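Local coordinates for protein oxalate--CoA ligase (Arabidopsis thaliana, PDB 5IE2) that belongs to the ANL superfamily of AMP-binding enzymes and holds adenosine-5'-triphosphate in its nucleotide pocket, at residues T255-V260 with R283-C288; K360-I365 with F390-I395. All blocks are in the same frame, centred on the assembly; numbering follows the deposited sequence.

Interaction 1 (T255-V260 with R283-C288); sequences TWYTAV and RFIRSC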
loop_
_atom_site.group_PDB
_atom_site.type_symbol
_atom_site.label_atom_id
_atom_site.label_comp_id
_atom_site.label_asym_id
_atom_site.label_seq_id
_atom_site.Cartn_x
_atom_site.Cartn_y
_atom_site.Cartn_z
ATOM N N THR A 255 -1.448 -9.283 16.503
ATOM C CA THR A 255 -0.112 -9.063 17.029
ATOM C C THR A 255 0.559 -7.878 16.339
ATOM O O THR A 255 1.658 -7.480 16.752
ATOM C CB THR A 255 0.794 -10.295 16.836
ATOM O OG1 THR A 255 0.839 -10.624 15.445
ATOM C CG2 THR A 255 0.251 -11.528 17.637
ATOM N N TRP A 256 -0.058 -7.373 15.270
ATOM C CA TRP A 256 0.526 -6.196 14.580
ATOM C C TRP A 256 -0.542 -5.610 13.661
ATOM O O TRP A 256 -1.572 -6.279 13.397
ATOM C CB TRP A 256 1.784 -6.638 13.765
ATOM C CG TRP A 256 1.463 -7.523 12.612
ATOM C CD1 TRP A 256 1.033 -8.839 12.675
ATOM C CD2 TRP A 256 1.512 -7.179 11.215
ATOM N NE1 TRP A 256 0.843 -9.329 11.399
ATOM C CE2 TRP A 256 1.173 -8.353 10.482
ATOM C CE3 TRP A 256 1.896 -6.007 10.511
ATOM C CZ2 TRP A 256 1.166 -8.393 9.052
ATOM C CZ3 TRP A 256 1.905 -6.037 9.079
ATOM C CH2 TRP A 256 1.507 -7.218 8.368
ATOM N N TYR A 257 -0.290 -4.408 13.099
ATOM C CA TYR A 257 -1.045 -3.953 11.939
ATOM C C TYR A 257 -0.157 -2.980 11.141
ATOM O O TYR A 257 0.885 -2.508 11.641
ATOM C CB TYR A 257 -2.420 -3.277 12.308
ATOM C CG TYR A 257 -2.352 -1.861 12.853
ATOM C CD1 TYR A 257 -2.585 -0.746 12.026
ATOM C CD2 TYR A 257 -2.078 -1.631 14.200
ATOM C CE1 TYR A 257 -2.533 0.555 12.519
ATOM C CE2 TYR A 257 -2.031 -0.352 14.713
ATOM C CZ TYR A 257 -2.275 0.752 13.866
ATOM O OH TYR A 257 -2.219 2.030 14.364
ATOM N N THR A 258 -0.587 -2.729 9.921
ATOM C CA THR A 258 0.119 -1.778 9.065
ATOM C C THR A 258 -0.900 -0.806 8.502
ATOM O O THR A 258 -2.061 -1.199 8.171
ATOM C CB THR A 258 0.896 -2.521 7.936
ATOM O OG1 THR A 258 1.643 -1.568 7.175
ATOM C CG2 THR A 258 -0.064 -3.271 6.983
ATOM N N ALA A 259 -0.504 0.469 8.382
ATOM C CA ALA A 259 -1.425 1.455 7.852
ATOM C C ALA A 259 -0.623 2.594 7.287
ATOM O O ALA A 259 0.606 2.647 7.447
ATOM C CB ALA A 259 -2.400 1.956 8.928
ATOM N N VAL A 260 -1.305 3.508 6.632
ATOM C CA VAL A 260 -0.646 4.746 6.155
ATOM C C VAL A 260 -0.828 5.866 7.221
ATOM O O VAL A 260 -1.754 5.794 8.059
ATOM C CB VAL A 260 -1.232 5.193 4.797
ATOM C CG1 VAL A 260 -1.051 4.046 3.748
ATOM C CG2 VAL A 260 -2.750 5.559 4.962
ATOM N N ARG A 283 3.304 -6.738 18.825
ATOM C CA ARG A 283 4.716 -6.832 18.550
ATOM C C ARG A 283 5.247 -5.534 17.928
ATOM O O ARG A 283 6.336 -5.075 18.269
ATOM C CB ARG A 283 5.014 -8.008 17.587
ATOM C CG ARG A 283 4.938 -9.363 18.192
ATOM C CD ARG A 283 6.031 -10.292 17.526
ATOM N NE ARG A 283 5.717 -10.576 16.160
ATOM C CZ ARG A 283 6.503 -10.303 15.119
ATOM N NH1 ARG A 283 7.696 -9.703 15.257
ATOM N NH2 ARG A 283 6.086 -10.667 13.928
ATOM N N PHE A 284 4.481 -4.962 17.017
ATOM C CA PHE A 284 4.875 -3.706 16.358
ATOM C C PHE A 284 3.686 -3.123 15.628
ATOM O O PHE A 284 2.670 -3.791 15.374
ATOM C CB PHE A 284 6.057 -3.904 15.355
ATOM C CG PHE A 284 5.701 -4.768 14.168
ATOM C CD1 PHE A 284 5.276 -4.214 12.963
ATOM C CD2 PHE A 284 5.768 -6.150 14.270
ATOM C CE1 PHE A 284 4.959 -5.035 11.881
ATOM C CE2 PHE A 284 5.464 -6.966 13.201
ATOM C CZ PHE A 284 5.049 -6.422 12.005
ATOM N N ILE A 285 3.826 -1.860 15.262
ATOM C CA ILE A 285 2.848 -1.172 14.439
ATOM C C ILE A 285 3.649 -0.662 13.253
ATOM O O ILE A 285 4.723 -0.143 13.459
ATOM C CB ILE A 285 2.172 -0.002 15.198
ATOM C CG1 ILE A 285 1.190 -0.582 16.251
ATOM C CG2 ILE A 285 1.398 0.948 14.194
ATOM C CD1 ILE A 285 0.705 0.547 17.256
ATOM N N ARG A 286 3.136 -0.854 12.041
ATOM C CA ARG A 286 3.885 -0.443 10.869
ATOM C C ARG A 286 3.235 0.745 10.150
ATOM O O ARG A 286 1.993 0.863 10.119
ATOM C CB ARG A 286 4.022 -1.662 9.933
ATOM C CG ARG A 286 4.834 -1.363 8.635
ATOM C CD ARG A 286 4.854 -2.663 7.820
ATOM N NE ARG A 286 5.648 -2.513 6.590
ATOM C CZ ARG A 286 5.152 -2.331 5.363
ATOM N NH1 ARG A 286 3.831 -2.211 5.126
ATOM N NH2 ARG A 286 6.005 -2.259 4.339
ATOM N N SER A 287 4.082 1.630 9.569
ATOM C CA SER A 287 3.579 2.719 8.753
ATOM C C SER A 287 4.321 2.728 7.419
ATOM O O SER A 287 5.480 2.417 7.408
ATOM C CB SER A 287 3.775 4.066 9.497
ATOM O OG SER A 287 3.249 5.177 8.749
ATOM N N CYS A 288 3.641 3.012 6.313
ATOM C CA CYS A 288 4.302 3.032 4.992
ATOM C C CYS A 288 3.487 3.919 4.068
ATOM O O CYS A 288 2.370 4.332 4.454
ATOM C CB CYS A 288 4.452 1.574 4.453
ATOM S SG CYS A 288 5.525 1.446 3.026
#
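Arg-286 runs alongside Thr-258 on neighbouring parallel strands, both side chains rising from the same face of the sheet. The arginine is extended from CG to NE, with CG anti to the backbone N (chi1 -179°), and its CB, CG and CD pass the threonine hydroxyl before NH1 turns across to bond OG1 at 3.1 Å, close to the guanidinium plane. OG1 stands anti to its own backbone N and also bonds His-216; NE and NH1 of Arg-286 have further partners in Tyr-198 OH and His-319, so this buried guanidinium is fixed in its rotation from several directions. Further along the same face, Trp-256 lies beside Phe-284. Its CB sits over the phenyl face, 3.8 Å from the ring centroid, while the indole slides past so that the two rings barely overlap; Trp-256 CE3 still approaches Phe-284 CE1 to 3.5 Å. Tyr-257 and Ile-285 occupy the other face, where the phenol crosses the isoleucine obliquely and Tyr-257 CE2 meets Ile-285 CG1 at 3.6 Å. The tyrosine hydroxyl ends on His-264 of helix 261-273. Between these two layers of side chains, Arg-286 N bonds Tyr-257 O at 2.8 Å and Ala-259 N bonds Arg-286 O at 3.1 Å, so the arginine backbone is bound through both its polar atoms. With strand axes 4.8 Å apart and only 13° from parallel, and helix 261-273 connecting them, the two segments form a beta-alpha-beta crossover in the AMP-binding domain, and strand 284-287 passes the mixed sheet on to strand 308-314.

Interaction 2 (K360-I365 with F390-I395); sequences KGEVCI and FHTGDI. With ATP (adenosine-5'-triphosphate), chain C.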
loop_
_atom_site.group_PDB
_atom_site.type_symbol
_atom_site.label_atom_id
_atom_site.label_comp_id
_atom_site.label_asym_id
_atom_site.label_seq_id
_atom_site.Cartn_x
_atom_site.Cartn_y
_atom_site.Cartn_z
ATOM N N LYS A 360 22.735 13.800 -0.770
ATOM C CA LYS A 360 21.436 13.520 -1.367
ATOM C C LYS A 360 21.584 13.115 -2.816
ATOM O O LYS A 360 22.565 13.490 -3.479
ATOM C CB LYS A 360 20.543 14.747 -1.256
ATOM C CG LYS A 360 20.310 15.172 0.198
ATOM C CD LYS A 360 19.561 16.506 0.288
ATOM C CE LYS A 360 19.405 16.999 1.740
ATOM N NZ LYS A 360 20.712 17.235 2.456
ATOM N N GLY A 361 20.599 12.379 -3.302
ATOM C CA GLY A 361 20.513 11.979 -4.698
ATOM C C GLY A 361 19.256 11.145 -4.903
ATOM O O GLY A 361 18.421 10.984 -3.989
ATOM N N GLU A 362 19.090 10.597 -6.102
ATOM C CA GLU A 362 17.897 9.824 -6.364
ATOM C C GLU A 362 18.069 8.395 -5.847
ATOM O O GLU A 362 19.100 7.765 -6.095
ATOM C CB GLU A 362 17.576 9.803 -7.872
ATOM C CG GLU A 362 16.264 9.044 -8.208
ATOM C CD GLU A 362 15.946 9.109 -9.695
ATOM O OE1 GLU A 362 16.848 9.497 -10.508
ATOM O OE2 GLU A 362 14.807 8.780 -10.059
ATOM N N VAL A 363 17.048 7.889 -5.174
ATOM C CA VAL A 363 17.075 6.502 -4.729
ATOM C C VAL A 363 16.862 5.592 -5.940
ATOM O O VAL A 363 15.880 5.785 -6.670
ATOM C CB VAL A 363 15.963 6.249 -3.674
ATOM C CG1 VAL A 363 16.039 4.816 -3.181
ATOM C CG2 VAL A 363 16.113 7.240 -2.513
ATOM N N CYS A 364 17.779 4.637 -6.172
ATOM C CA CYS A 364 17.622 3.610 -7.219
ATOM C C CYS A 364 17.672 2.225 -6.572
ATOM O O CYS A 364 18.425 2.029 -5.618
ATOM C CB CYS A 364 18.743 3.705 -8.279
ATOM S SG CYS A 364 18.731 5.403 -9.003
ATOM N N ILE A 365 16.892 1.293 -7.111
ATOM C CA ILE A 365 16.793 -0.040 -6.525
ATOM C C ILE A 365 17.046 -1.119 -7.565
ATOM O O ILE A 365 16.898 -0.908 -8.763
ATOM C CB ILE A 365 15.404 -0.282 -5.888
ATOM C CG1 ILE A 365 14.300 -0.232 -6.952
ATOM C CG2 ILE A 365 15.183 0.827 -4.819
ATOM C CD1 ILE A 365 12.834 -0.484 -6.348
ATOM N N PHE A 390 16.330 0.442 -11.142
ATOM C CA PHE A 390 15.155 1.254 -11.380
ATOM C C PHE A 390 15.293 2.603 -10.625
ATOM O O PHE A 390 15.600 2.608 -9.436
ATOM C CB PHE A 390 13.922 0.480 -10.927
ATOM C CG PHE A 390 12.658 1.313 -10.932
ATOM C CD1 PHE A 390 12.132 1.765 -12.130
ATOM C CD2 PHE A 390 12.013 1.630 -9.712
ATOM C CE1 PHE A 390 10.948 2.540 -12.131
ATOM C CE2 PHE A 390 10.863 2.401 -9.707
ATOM C CZ PHE A 390 10.335 2.863 -10.915
ATOM N N HIS A 391 15.054 3.725 -11.319
ATOM C CA HIS A 391 15.118 5.081 -10.732
ATOM C C HIS A 391 13.763 5.418 -10.111
ATOM O O HIS A 391 12.770 5.442 -10.828
ATOM C CB HIS A 391 15.492 6.117 -11.800
ATOM C CG HIS A 391 16.902 6.009 -12.247
ATOM N ND1 HIS A 391 17.816 7.027 -12.070
ATOM C CD2 HIS A 391 17.590 4.970 -12.772
ATOM C CE1 HIS A 391 19.005 6.626 -12.498
ATOM N NE2 HIS A 391 18.892 5.384 -12.939
ATOM N N THR A 392 13.698 5.599 -8.782
ATOM C CA THR A 392 12.384 5.738 -8.096
ATOM C C THR A 392 11.700 7.104 -8.277
ATOM O O THR A 392 10.502 7.223 -8.031
ATOM C CB THR A 392 12.476 5.520 -6.560
ATOM O OG1 THR A 392 13.334 6.541 -6.004
ATOM C CG2 THR A 392 13.053 4.176 -6.245
ATOM N N GLY A 393 12.477 8.129 -8.612
ATOM C CA GLY A 393 11.936 9.479 -8.623
ATOM C C GLY A 393 11.937 10.175 -7.265
ATOM O O GLY A 393 11.439 11.305 -7.141
ATOM N N ASP A 394 12.452 9.497 -6.235
ATOM C CA ASP A 394 12.544 10.055 -4.871
ATOM C C ASP A 394 13.953 10.460 -4.583
ATOM O O ASP A 394 14.905 9.763 -4.970
ATOM C CB ASP A 394 12.100 9.017 -3.813
ATOM C CG ASP A 394 10.651 8.546 -4.003
ATOM O OD1 ASP A 394 9.758 9.433 -4.121
ATOM O OD2 ASP A 394 10.378 7.287 -4.036
ATOM N N ILE A 395 14.085 11.584 -3.876
ATOM C CA ILE A 395 15.352 12.056 -3.385
ATOM C C ILE A 395 15.496 11.647 -1.909
ATOM O O ILE A 395 14.560 11.806 -1.086
ATOM C CB ILE A 395 15.461 13.582 -3.518
ATOM C CG1 ILE A 395 15.328 14.000 -5.003
ATOM C CG2 ILE A 395 16.748 14.089 -2.885
ATOM C CD1 ILE A 395 16.464 13.393 -5.865
HETATM P PG ATP C . 2.554 7.990 -9.150
HETATM O O1G ATP C . 3.184 9.383 -9.107
HETATM O O2G ATP C . 1.449 7.874 -10.138
HETATM O O3G ATP C . 3.614 6.908 -9.345
HETATM P PB ATP C . 2.661 7.307 -6.347
HETATM O O1B ATP C . 1.974 7.879 -5.126
HETATM O O2B ATP C . 4.105 7.557 -6.598
HETATM O O3B ATP C . 1.839 7.697 -7.712
HETATM P PA ATP C . 2.685 4.619 -5.121
HETATM O O1A ATP C . 3.503 3.509 -5.767
HETATM O O2A ATP C . 1.376 4.307 -4.509
HETATM O O3A ATP C . 2.378 5.698 -6.282
HETATM O "O5'" ATP C . 3.632 5.426 -4.112
HETATM C "C5'" ATP C . 5.054 5.190 -3.963
HETATM C "C4'" ATP C . 5.664 6.525 -3.502
HETATM O "O4'" ATP C . 5.216 6.806 -2.162
HETATM C "C3'" ATP C . 7.149 6.447 -3.325
HETATM O "O3'" ATP C . 7.793 6.623 -4.585
HETATM C "C2'" ATP C . 7.438 7.584 -2.368
HETATM O "O2'" ATP C . 7.343 8.830 -3.077
HETATM C "C1'" ATP C . 6.228 7.525 -1.481
HETATM N N9 ATP C . 6.490 6.818 -0.204
HETATM C C8 ATP C . 6.281 5.530 0.095
HETATM N N7 ATP C . 6.636 5.306 1.398
HETATM C C5 ATP C . 7.053 6.510 1.910
HETATM C C6 ATP C . 7.540 6.985 3.226
HETATM N N6 ATP C . 7.602 6.117 4.289
HETATM N N1 ATP C . 7.850 8.299 3.321
HETATM C C2 ATP C . 7.736 9.152 2.277
HETATM N N3 ATP C . 7.305 8.788 1.042
HETATM C C4 ATP C . 6.954 7.485 0.847
#
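Gly-361 O meets Ile-395 CA in a CA-H...O contact of 3.3 Å, at one end of an antiparallel pairing that is interrupted by a beta bulge: the register slips by two residues between Glu-362 and Cys-364, where the partner chain turns a corner at Gly-393. The Ile-395 CD1 methyl packs against the Gly-361 backbone. Glu-362 fills this corner. Its chain is extended, CG anti to the backbone N (chi1 -177°), and delivers the carboxylate to two donors. OE2 takes the Gly-393 N-H at 2.8 Å through its anti lone pair, whereas OE1 receives His-391 ND1 at 3.1 Å from above the carboxylate plane, though within the plane of the imidazole. The two flat groups are turned 73° against each other, and this His-carboxylate bond fixes the rotation of the ring, while the other oxygen ties the same carboxylate to the corner. Val-363 continues the pairing by donating its N to Asp-394 O, and its carbonyl oxygen is gripped twice, by Thr-392 N at 3.0 Å and by Thr-392 OG1 at 2.7 Å. Cys-364 places SG over the centre of the His-391 ring, 3.6 Å from the centroid, a sulfur-aromatic contact on the ring whose edge Glu-362 engages. At Ile-365 the strands form a regular hydrogen-bonded pair with Phe-390, and Ile-365 CG1 lies at the edge of the phenyl ring beside CD2. Across the corner, Thr-392 OG1 accepts from Asp-394 N in an ST turn. The Asp-394 carboxylate, whose OD2 is also bonded to Tyr-312 OH, grips both ribose hydroxyls of ATP: OD1 meets O2' and OD2 meets O3', each at 2.7 Å.

The two contacts follow one another along the chain and do not touch: their centres are 25 Å apart and their nearest atoms about 10 Å. Both nevertheless border the ATP pocket. Interaction 1 approaches it through Cys-288, at the C-terminal end of segment 283-288, whose side chain comes within about 4 Å of the nucleotide; interaction 2 reaches the ribose directly through Asp-394. Strand 308-314 links them, since it pairs with strand 284-287 on one side and carries Tyr-312, a partner of Asp-394, as well as Ala-311, whose carbonyl oxygen is hydrogen-bonded to ATP. The parallel strand pair and the bulged antiparallel pairing thus approach the same nucleotide from different sheets.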